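Local coordinates for methyltransferase (PDB 2P7I), which probably transfers a methyl group from S-adenosylmethionine to an acceptor, as a member of the Rossmann-like methyltransferases, at residues G50-D55 with C69-E74. Residues are numbered along the deposited sequence; the frame is centred on the assembly and turned at random.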
loop_
_atom_site.group_PDB
_atom_site.type_symbol
_atom_site.label_atom_id
_atom_site.label_comp_id
_atom_site.label_asym_id
_atom_site.label_seq_id
_atom_site.Cartn_x
_atom_site.Cartn_y
_atom_site.Cartn_z
ATOM N N GLY B 50 31.991 5.498 -3.330
ATOM C CA GLY B 50 31.478 6.672 -4.042
ATOM C C GLY B 50 31.318 7.861 -3.129
ATOM O O GLY B 50 30.244 8.420 -3.029
ATOM N N SER B 51 32.386 8.239 -2.451
ATOM C CA SER B 51 32.312 9.246 -1.377
ATOM C C SER B 51 32.226 10.676 -1.913
ATOM O O SER B 51 31.945 11.637 -1.168
ATOM C CB SER B 51 33.511 9.096 -0.455
ATOM O OG SER B 51 34.693 8.893 -1.215
ATOM N N PHE B 52 32.514 10.821 -3.202
ATOM C CA PHE B 52 32.514 12.124 -3.868
ATOM C C PHE B 52 33.210 13.224 -3.042
ATOM O O PHE B 52 34.373 13.045 -2.649
ATOM C CB PHE B 52 31.074 12.467 -4.258
ATOM C CG PHE B 52 30.969 13.450 -5.380
ATOM C CD1 PHE B 52 31.677 13.256 -6.571
ATOM C CD2 PHE B 52 30.142 14.552 -5.266
ATOM C CE1 PHE B 52 31.577 14.156 -7.617
ATOM C CE2 PHE B 52 30.030 15.448 -6.300
ATOM C CZ PHE B 52 30.752 15.248 -7.484
ATOM N N LYS B 53 32.512 14.329 -2.761
ATOM C CA LYS B 53 33.125 15.507 -2.112
ATOM C C LYS B 53 33.090 15.398 -0.599
ATOM O O LYS B 53 33.538 16.305 0.081
ATOM C CB LYS B 53 32.404 16.792 -2.519
ATOM C CG LYS B 53 32.537 17.164 -4.000
ATOM C CD LYS B 53 31.837 18.504 -4.328
ATOM N N GLY B 54 32.543 14.302 -0.073
ATOM C CA GLY B 54 32.623 14.030 1.356
ATOM C C GLY B 54 31.444 14.550 2.165
ATOM O O GLY B 54 31.485 14.554 3.392
ATOM N N ASP B 55 30.377 14.960 1.491
ATOM C CA ASP B 55 29.196 15.459 2.194
ATOM C C ASP B 55 28.567 14.399 3.095
ATOM O O ASP B 55 28.145 14.693 4.211
ATOM C CB ASP B 55 28.149 15.975 1.206
ATOM C CG ASP B 55 28.629 17.205 0.440
ATOM O OD1 ASP B 55 29.053 18.198 1.075
ATOM O OD2 ASP B 55 28.597 17.156 -0.808
ATOM N N CYS B 69 37.375 5.633 2.088
ATOM C CA CYS B 69 36.553 6.288 1.080
ATOM C C CYS B 69 37.126 6.034 -0.287
ATOM O O CYS B 69 38.272 6.411 -0.540
ATOM C CB CYS B 69 36.531 7.804 1.286
ATOM S SG CYS B 69 35.686 8.422 2.746
ATOM N N VAL B 70 36.319 5.441 -1.164
ATOM C CA VAL B 70 36.700 5.184 -2.544
ATOM C C VAL B 70 35.909 6.119 -3.438
ATOM O O VAL B 70 34.673 6.168 -3.372
ATOM C CB VAL B 70 36.446 3.719 -2.970
ATOM C CG1 VAL B 70 36.890 3.490 -4.406
ATOM C CG2 VAL B 70 37.172 2.761 -2.060
ATOM N N GLU B 71 36.636 6.853 -4.273
ATOM C CA GLU B 71 36.054 7.844 -5.170
ATOM C C GLU B 71 36.915 7.919 -6.406
ATOM O O GLU B 71 38.142 7.936 -6.304
ATOM C CB GLU B 71 35.996 9.207 -4.483
ATOM C CG GLU B 71 35.555 10.369 -5.361
ATOM C CD GLU B 71 34.291 10.102 -6.155
ATOM O OE1 GLU B 71 33.319 9.530 -5.608
ATOM O OE2 GLU B 71 34.264 10.484 -7.341
ATOM N N ALA B 72 36.268 7.943 -7.569
ATOM C CA ALA B 72 36.973 7.938 -8.868
ATOM C C ALA B 72 37.500 9.331 -9.281
ATOM O O ALA B 72 38.488 9.430 -10.024
ATOM C CB ALA B 72 36.059 7.383 -9.947
ATOM N N SER B 73 36.834 10.389 -8.817
ATOM C CA SER B 73 37.179 11.762 -9.203
ATOM C C SER B 73 38.248 12.373 -8.313
ATOM O O SER B 73 38.032 12.567 -7.111
ATOM C CB SER B 73 35.952 12.677 -9.135
ATOM O OG SER B 73 36.364 14.043 -9.152
ATOM N N GLU B 74 39.385 12.724 -8.917
ATOM C CA GLU B 74 40.471 13.368 -8.187
ATOM C C GLU B 74 40.012 14.691 -7.569
ATOM O O GLU B 74 40.345 15.002 -6.422
ATOM C CB GLU B 74 41.651 13.605 -9.116
ATOM C CG GLU B 74 42.959 13.769 -8.404
ATOM C CD GLU B 74 44.075 14.159 -9.365
ATOM O OE1 GLU B 74 43.988 13.776 -10.556
ATOM O OE2 GLU B 74 45.027 14.849 -8.931
#
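Two successive amides, Gly50 N and Ser51 N, converge on the carbonyl oxygen of Val70. The Gly50 N to Val70 O bond is 2.8 Å long and runs close to the carbonyl axis, whereas Ser51 N, at 3.2 Å from Val70 O, comes from above the carbonyl plane. Next, Phe52 N is taken by a side chain: Glu71 OE1 accepts it at 2.8 Å, approached from 49° out of the carboxylate plane. A bend at chi2 (49°) swings CD of Glu71 back toward the loop, and the carboxylate lies alongside the Phe52 side chain, its plane 73° from the ring, with OE2 at the ring edge. Glu71 OE2 also accepts Ser73 N at 3.0 Å, so the carboxylate bridges the loop and the start of helix 74-83, where Ser73 OG caps Ala76 N. Ser51 packs on Cys69, with Ser51 OG 3.3 Å from Cys69 CB. A type II' turn from Ser51 to Gly54, closed by Gly54 N to Ser51 O at 2.9 Å, precedes helix 55-60. Gly50 O is hydrogen-bonded to a Tris molecule, probably from the crystallisation liquor. An acidic residue ending the second strand beside the glycine-containing loop after the first is characteristic of the S-adenosylmethionine site in Rossmann-like methyltransferases, consistent with Glu71 lying at the cofactor pocket.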